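Local coordinates for putative uncharacterized protein PH1780 (Pyrococcus horikoshii, PDB 2YZQ) that is of unknown function but binds S-adenosylmethionine and carries four CBS domains, consistent with a role in sensing adenosyl ligands, at residues F35-K40 with G46-K51; G42-I47 with V95-K100; R93-V96 with K102-G105. All coordinates share one frame; numbering follows the deposited sequence.

From the N terminus, interaction 1 (35-40 with 46-51) comes first: strands 34-38 and 44-49 close a short hairpin loop within the first CBS motif. Interaction 3 (93-96 with 102-105) closes the matching hairpin of the second CBS motif, between strands 93-97 and 103-108. These two contacts follow one another in series, each local in sequence. Interaction 2 (42-47 with 95-100) crosses both, starting within the first hairpin and ending within the second: it shares G46 and I47 with interaction 1, and V95 and V96 with interaction 3. It thereby ties the two hairpins, which belong to different sheets, into one packed pair.

Interaction 1 (F35-K40 with G46-K51); sequences FPVVNK and GIISVK
V37 keeps CG1 anti to its backbone nitrogen (chi1 -179°), which swings CG2 to the nitrogen side and over the neighbouring strand, while I48 holds CG2 between its own nitrogen and carbonyl carbon and sends CG1 the other way. The two methyls, V37 CG2 and I48 CG2, meet at 3.9 Å. They sit on one face of a beta hairpin, strands 34-38 and 44-49, which belongs to the first CBS motif. The strand segments run at 138° to each other, antiparallel with a marked twist. F35 lies on the same face, its CB 4.1 Å from I48 CG2, and its side chain leads on to V12. P36 and I47 are on the other face, which packs toward the second CBS repeat: P36 meets I106, and I47 meets V70 and Y91.

The backbone pairs F35 with I48 by two bonds, F35 N to I48 O at 2.8 Å and I48 N to F35 O at 3.0 Å. P36 has no N-H to give and falls in a non-hydrogen-bonded pair with I47, so no bond to strand 44-49 is lost. Further on, V37 N reaches G46 O at 2.6 Å, a short bond whose donor stands 38° out of the carbonyl plane. The return bond, G46 N to V37 O, is weak at 3.3 Å; V37 O also accepts from V45 N. Two residues, V45 and G46, thus stand opposite V37 alone, a beta bulge.

Around the carbonyl oxygen of F35 the side chains close in from both faces of the sheet, with I47 CG1 3.3 Å from F35 O and I48 CG2 3.5 Å from the same oxygen.

Interaction 2 (G42-I47 with V95-K100); sequences GKLVGI and VVVDSK
The carbonyl oxygen of K100 is lapped by the aliphatic chain of K43, whose CG comes to 3.6 Å from K100 O, with K43 CD and CE both 3.9 Å from it. This is a brush of methylenes against a carbonyl, with no hydrogen bond. K43 starts with CG on the side of its backbone nitrogen (chi1 -59°) and runs extended through its middle torsions past that oxygen, while the chain of K100 leads away.

Nearby the two loops are alike: an Asx OD1 accepts from the backbone nitrogen four residues on, D98 OD1 from K102 N in one and N39 OD1 from K43 N in the other. Each OD1 has a weak second donor as well. For D98 OD1 it is K100 N, at 2.8 Å but poorly aligned (116°); for N39 OD1 it is G42 N. The resemblance is consistent with the two hairpins being equivalent parts of successive CBS motifs, 42-47 in the first and 95-100 in the second. A backbone hydrogen bond between L44 and G101 joins them just beside K43.

The apolar centre is L44. With CG anti to the backbone nitrogen (chi1 -178°), its branched end reaches across the gap and meets V95 tip to tip. L44 CD2 does most of the touching, 3.6 Å from V95 CG1 and 3.7 Å from V95 CB; L44 CD1 rests 4.0 Å from V95 CG1. V97, two residues further along the strand and on the same side, adds its CG1 at 3.9 Å from L44 CD2. P36, V72 and P103 also touch L44.

Between the two segments themselves the contact thus has no hydrogen bond or salt bridge: the joining is leucine-valine packing, bordered by lysine methylenes near the surface, with the L44-G101 backbone bond alongside.

Interaction 3 (R93-V96 with K102-G105); sequences RVVV and KPVG
V96 and G105 form an antiparallel hydrogen-bonded pair, though the short strand segments, 93-96 and 103-105, stand at 118° to one another, consistent with the beta bulge at V104 and G105. These two residues share V96 as their one partner, and V96 O takes both of their N-H groups. The bond from V104 N to V96 O is short and nearly straight, 2.7 Å at 170°. The one from G105 N to V96 O is longer and more bent, 3.3 Å. In return V96 N donates to G105 O at 2.9 Å, from a position 46° out of the carbonyl plane. The hairpin, strands 93-97 and 103-108, belongs to the second CBS motif.

Side chains follow the bulge. Those of V96 and V104 are set roughly perpendicular, with V96 CG1 4.0 Å from V104 CG2. V104 puts that same CG2 between its backbone nitrogen and carbonyl carbon, from where it also nears V96 O. V95 and P103 instead run alongside each other in a common direction, V95 CG1 4.0 Å from P103 CB. P103 also touches L44 and V38 of the first motif. G105 has no side chain at the paired site, and V96 lies over its carbonyl, with V96 CB 3.5 Å from G105 O and V96 CG2 3.7 Å from it. V96 also touches M7 and V73. V96 O, which accepts two N-H groups, also has P103 CA at 3.4 Å in a CA-H...O contact.

Interaction 1 (F35-K40 with G46-K51)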
loop_
_atom_site.group_PDB
_atom_site.type_symbol
_atom_site.label_atom_id
_atom_site.label_comp_id
_atom_site.label_asym_id
_atom_site.label_seq_id
_atom_site.Cartn_x
_atom_site.Cartn_y
_atom_site.Cartn_z
ATOM N N PHE A 35 6.047 7.245 13.121
ATOM C CA PHE A 35 6.594 6.784 14.395
ATOM C C PHE A 35 5.499 6.563 15.429
ATOM O O PHE A 35 4.558 7.347 15.524
ATOM C CB PHE A 35 7.566 7.814 14.982
ATOM C CG PHE A 35 8.757 8.105 14.121
ATOM C CD1 PHE A 35 9.666 7.105 13.801
ATOM C CD2 PHE A 35 8.989 9.397 13.659
ATOM C CE1 PHE A 35 10.793 7.386 13.031
ATOM C CE2 PHE A 35 10.113 9.688 12.890
ATOM C CZ PHE A 35 11.016 8.680 12.577
ATOM N N PRO A 36 5.597 5.475 16.210
ATOM C CA PRO A 36 4.564 5.257 17.226
ATOM C C PRO A 36 4.793 6.332 18.291
ATOM O O PRO A 36 5.937 6.704 18.553
ATOM C CB PRO A 36 4.882 3.858 17.753
ATOM C CG PRO A 36 5.524 3.190 16.571
ATOM C CD PRO A 36 6.432 4.275 16.041
ATOM N N VAL A 37 3.718 6.837 18.885
ATOM C CA VAL A 37 3.833 7.869 19.912
ATOM C C VAL A 37 3.500 7.295 21.283
ATOM O O VAL A 37 2.480 6.630 21.456
ATOM C CB VAL A 37 2.882 9.051 19.628
ATOM C CG1 VAL A 37 3.043 10.120 20.702
ATOM C CG2 VAL A 37 3.172 9.629 18.261
ATOM N N VAL A 38 4.363 7.570 22.255
ATOM C CA VAL A 38 4.174 7.069 23.611
ATOM C C VAL A 38 4.264 8.169 24.665
ATOM O O VAL A 38 4.771 9.262 24.399
ATOM C CB VAL A 38 5.240 6.006 23.953
ATOM C CG1 VAL A 38 5.157 4.846 22.964
ATOM C CG2 VAL A 38 6.623 6.634 23.921
ATOM N N ASN A 39 3.767 7.875 25.860
ATOM C CA ASN A 39 3.834 8.839 26.949
ATOM C C ASN A 39 5.078 8.549 27.784
ATOM O O ASN A 39 5.883 7.688 27.427
ATOM C CB ASN A 39 2.572 8.785 27.825
ATOM C CG ASN A 39 2.286 7.402 28.379
ATOM O OD1 ASN A 39 3.187 6.581 28.543
ATOM N ND2 ASN A 39 1.021 7.147 28.692
ATOM N N LYS A 40 5.239 9.265 28.891
ATOM C CA LYS A 40 6.408 9.075 29.738
ATOM C C LYS A 40 6.593 7.622 30.162
ATOM O O LYS A 40 7.709 7.108 30.143
ATOM C CB LYS A 40 6.323 9.971 30.978
ATOM C CG LYS A 40 7.544 9.892 31.885
ATOM C CD LYS A 40 8.816 10.278 31.142
ATOM C CE LYS A 40 10.034 10.243 32.059
ATOM N NZ LYS A 40 9.936 11.236 33.168
ATOM N N GLY A 46 -0.645 6.746 20.330
ATOM C CA GLY A 46 -0.975 7.088 18.954
ATOM C C GLY A 46 0.182 6.933 17.984
ATOM O O GLY A 46 1.206 6.336 18.313
ATOM N N ILE A 47 0.014 7.460 16.776
ATOM C CA ILE A 47 1.058 7.385 15.763
ATOM C C ILE A 47 1.118 8.696 14.987
ATOM O O ILE A 47 0.101 9.361 14.796
ATOM C CB ILE A 47 0.804 6.218 14.778
ATOM C CG1 ILE A 47 2.050 5.971 13.927
ATOM C CG2 ILE A 47 -0.375 6.542 13.874
ATOM C CD1 ILE A 47 1.980 4.705 13.094
ATOM N N ILE A 48 2.316 9.073 14.556
ATOM C CA ILE A 48 2.494 10.301 13.794
ATOM C C ILE A 48 3.187 9.997 12.470
ATOM O O ILE A 48 4.210 9.311 12.432
ATOM C CB ILE A 48 3.328 11.342 14.588
ATOM C CG1 ILE A 48 3.408 12.654 13.801
ATOM C CG2 ILE A 48 4.723 10.805 14.864
ATOM C CD1 ILE A 48 2.062 13.309 13.568
ATOM N N SER A 49 2.615 10.503 11.382
ATOM C CA SER A 49 3.165 10.284 10.051
ATOM C C SER A 49 3.914 11.514 9.553
ATOM O O SER A 49 3.549 12.645 9.872
ATOM C CB SER A 49 2.041 9.936 9.073
ATOM O OG SER A 49 1.065 10.965 9.037
ATOM N N VAL A 50 4.964 11.285 8.771
ATOM C CA VAL A 50 5.765 12.374 8.227
ATOM C C VAL A 50 4.942 13.223 7.259
ATOM O O VAL A 50 5.093 14.444 7.210
ATOM C CB VAL A 50 7.017 11.833 7.496
ATOM C CG1 VAL A 50 6.604 10.934 6.343
ATOM C CG2 VAL A 50 7.871 12.987 6.998
ATOM N N LYS A 51 4.068 12.575 6.495
ATOM C CA LYS A 51 3.224 13.283 5.538
ATOM C C LYS A 51 2.326 14.298 6.232
ATOM O O LYS A 51 2.069 15.378 5.698
ATOM C CB LYS A 51 2.361 12.297 4.744
ATOM C CG LYS A 51 3.109 11.545 3.654
ATOM C CD LYS A 51 2.170 10.643 2.871
ATOM C CE LYS A 51 2.878 9.993 1.693
ATOM N NZ LYS A 51 3.363 11.005 0.715
#

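Interaction 2 (G42-I47 with V95-K100)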
loop_
_atom_site.group_PDB
_atom_site.type_symbol
_atom_site.label_atom_id
_atom_site.label_comp_id
_atom_site.label_asym_id
_atom_site.label_seq_id
_atom_site.Cartn_x
_atom_site.Cartn_y
_atom_site.Cartn_z
ATOM N N GLY A 42 5.806 5.166 28.575
ATOM C CA GLY A 42 6.166 4.370 27.414
ATOM C C GLY A 42 4.993 3.649 26.775
ATOM O O GLY A 42 5.179 2.828 25.875
ATOM N N LYS A 43 3.783 3.942 27.237
ATOM C CA LYS A 43 2.592 3.308 26.686
ATOM C C LYS A 43 2.194 3.993 25.383
ATOM O O LYS A 43 2.363 5.200 25.229
ATOM C CB LYS A 43 1.431 3.387 27.680
ATOM C CG LYS A 43 1.718 2.724 29.018
ATOM C CD LYS A 43 0.473 2.684 29.885
ATOM C CE LYS A 43 0.758 2.041 31.232
ATOM N NZ LYS A 43 1.782 2.800 32.000
ATOM N N LEU A 44 1.666 3.213 24.447
ATOM C CA LEU A 44 1.242 3.746 23.158
ATOM C C LEU A 44 0.056 4.691 23.315
ATOM O O LEU A 44 -0.924 4.366 23.987
ATOM C CB LEU A 44 0.854 2.602 22.218
ATOM C CG LEU A 44 0.424 2.985 20.798
ATOM C CD1 LEU A 44 1.614 3.505 20.006
ATOM C CD2 LEU A 44 -0.179 1.768 20.119
ATOM N N VAL A 45 0.150 5.860 22.692
ATOM C CA VAL A 45 -0.927 6.839 22.746
ATOM C C VAL A 45 -1.336 7.271 21.340
ATOM O O VAL A 45 -2.268 8.058 21.174
ATOM C CB VAL A 45 -0.526 8.086 23.575
ATOM C CG1 VAL A 45 -0.285 7.682 25.024
ATOM C CG2 VAL A 45 0.719 8.732 22.994
ATOM N N GLY A 46 -0.645 6.746 20.330
ATOM C CA GLY A 46 -0.975 7.088 18.954
ATOM C C GLY A 46 0.182 6.933 17.984
ATOM O O GLY A 46 1.206 6.336 18.313
ATOM N N ILE A 47 0.014 7.460 16.776
ATOM C CA ILE A 47 1.058 7.385 15.763
ATOM C C ILE A 47 1.118 8.696 14.987
ATOM O O ILE A 47 0.101 9.361 14.796
ATOM C CB ILE A 47 0.804 6.218 14.778
ATOM C CG1 ILE A 47 2.050 5.971 13.927
ATOM C CG2 ILE A 47 -0.375 6.542 13.874
ATOM C CD1 ILE A 47 1.980 4.705 13.094
ATOM N N VAL A 95 0.259 -1.245 15.210
ATOM C CA VAL A 95 1.331 -1.182 16.186
ATOM C C VAL A 95 1.174 -2.430 17.041
ATOM O O VAL A 95 0.060 -2.796 17.419
ATOM C CB VAL A 95 1.223 0.077 17.080
ATOM C CG1 VAL A 95 2.338 0.071 18.129
ATOM C CG2 VAL A 95 1.322 1.331 16.221
ATOM N N VAL A 96 2.288 -3.100 17.318
ATOM C CA VAL A 96 2.268 -4.305 18.131
ATOM C C VAL A 96 2.703 -3.897 19.532
ATOM O O VAL A 96 3.762 -3.296 19.703
ATOM C CB VAL A 96 3.252 -5.358 17.593
ATOM C CG1 VAL A 96 3.043 -6.673 18.314
ATOM C CG2 VAL A 96 3.070 -5.524 16.085
ATOM N N VAL A 97 1.879 -4.201 20.527
ATOM C CA VAL A 97 2.209 -3.836 21.899
ATOM C C VAL A 97 2.302 -5.058 22.796
ATOM O O VAL A 97 1.826 -6.141 22.444
ATOM C CB VAL A 97 1.153 -2.871 22.499
ATOM C CG1 VAL A 97 1.026 -1.628 21.631
ATOM C CG2 VAL A 97 -0.193 -3.580 22.628
ATOM N N ASP A 98 2.929 -4.880 23.954
ATOM C CA ASP A 98 3.058 -5.963 24.913
ATOM C C ASP A 98 1.954 -5.827 25.955
ATOM O O ASP A 98 1.023 -5.041 25.780
ATOM C CB ASP A 98 4.436 -5.939 25.593
ATOM C CG ASP A 98 4.757 -4.603 26.253
ATOM O OD1 ASP A 98 3.822 -3.874 26.648
ATOM O OD2 ASP A 98 5.963 -4.290 26.391
ATOM N N SER A 99 2.064 -6.592 27.035
ATOM C CA SER A 99 1.069 -6.556 28.101
ATOM C C SER A 99 0.918 -5.158 28.693
ATOM O O SER A 99 -0.186 -4.746 29.052
ATOM C CB SER A 99 1.453 -7.539 29.210
ATOM O OG SER A 99 0.445 -7.604 30.202
ATOM N N LYS A 100 2.030 -4.435 28.791
ATOM C CA LYS A 100 2.027 -3.085 29.351
ATOM C C LYS A 100 1.487 -2.046 28.372
ATOM O O LYS A 100 1.462 -0.853 28.678
ATOM C CB LYS A 100 3.446 -2.687 29.769
ATOM C CG LYS A 100 4.062 -3.566 30.856
ATOM C CD LYS A 100 5.522 -3.190 31.085
ATOM C CE LYS A 100 6.188 -4.099 32.108
ATOM N NZ LYS A 100 7.638 -3.794 32.260
#

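Interaction 3 (R93-V96 with K102-G105)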
loop_
_atom_site.group_PDB
_atom_site.type_symbol
_atom_site.label_atom_id
_atom_site.label_comp_id
_atom_site.label_asym_id
_atom_site.label_seq_id
_atom_site.Cartn_x
_atom_site.Cartn_y
_atom_site.Cartn_z
ATOM N N ARG A 93 -1.069 0.024 8.595
ATOM C CA ARG A 93 -0.160 -0.530 9.584
ATOM C C ARG A 93 -0.827 -0.709 10.926
ATOM O O ARG A 93 -1.861 -0.107 11.209
ATOM C CB ARG A 93 1.074 0.362 9.739
ATOM C CG ARG A 93 0.796 1.717 10.353
ATOM C CD ARG A 93 2.012 2.621 10.246
ATOM N NE ARG A 93 2.401 2.847 8.856
ATOM C CZ ARG A 93 1.625 3.432 7.947
ATOM N NH1 ARG A 93 0.413 3.857 8.276
ATOM N NH2 ARG A 93 2.059 3.590 6.705
ATOM N N VAL A 94 -0.229 -1.566 11.742
ATOM C CA VAL A 94 -0.726 -1.828 13.078
ATOM C C VAL A 94 0.470 -1.772 14.013
ATOM O O VAL A 94 1.573 -2.170 13.647
ATOM C CB VAL A 94 -1.391 -3.224 13.193
ATOM C CG1 VAL A 94 -2.543 -3.333 12.200
ATOM C CG2 VAL A 94 -0.367 -4.323 12.948
ATOM N N VAL A 95 0.259 -1.245 15.210
ATOM C CA VAL A 95 1.331 -1.182 16.186
ATOM C C VAL A 95 1.174 -2.430 17.041
ATOM O O VAL A 95 0.060 -2.796 17.419
ATOM C CB VAL A 95 1.223 0.077 17.080
ATOM C CG1 VAL A 95 2.338 0.071 18.129
ATOM C CG2 VAL A 95 1.322 1.331 16.221
ATOM N N VAL A 96 2.288 -3.100 17.318
ATOM C CA VAL A 96 2.268 -4.305 18.131
ATOM C C VAL A 96 2.703 -3.897 19.532
ATOM O O VAL A 96 3.762 -3.296 19.703
ATOM C CB VAL A 96 3.252 -5.358 17.593
ATOM C CG1 VAL A 96 3.043 -6.673 18.314
ATOM C CG2 VAL A 96 3.070 -5.524 16.085
ATOM N N LYS A 102 2.870 -1.229 25.684
ATOM C CA LYS A 102 4.028 -0.539 25.126
ATOM C C LYS A 102 4.395 -1.137 23.773
ATOM O O LYS A 102 4.371 -2.354 23.598
ATOM C CB LYS A 102 5.216 -0.644 26.087
ATOM C CG LYS A 102 4.919 -0.074 27.468
ATOM C CD LYS A 102 6.184 0.075 28.299
ATOM C CE LYS A 102 5.861 0.671 29.666
ATOM N NZ LYS A 102 7.079 0.940 30.486
ATOM N N PRO A 103 4.749 -0.286 22.798
ATOM C CA PRO A 103 5.115 -0.737 21.451
ATOM C C PRO A 103 6.361 -1.616 21.400
ATOM O O PRO A 103 7.430 -1.218 21.870
ATOM C CB PRO A 103 5.317 0.575 20.686
ATOM C CG PRO A 103 4.476 1.562 21.444
ATOM C CD PRO A 103 4.756 1.185 22.873
ATOM N N VAL A 104 6.221 -2.807 20.828
ATOM C CA VAL A 104 7.345 -3.727 20.693
ATOM C C VAL A 104 7.594 -4.062 19.227
ATOM O O VAL A 104 8.553 -4.752 18.892
ATOM C CB VAL A 104 7.115 -5.044 21.479
ATOM C CG1 VAL A 104 7.046 -4.748 22.971
ATOM C CG2 VAL A 104 5.844 -5.723 21.007
ATOM N N GLY A 105 6.730 -3.563 18.349
ATOM C CA GLY A 105 6.905 -3.828 16.935
ATOM C C GLY A 105 5.908 -3.049 16.103
ATOM O O GLY A 105 4.992 -2.432 16.642
#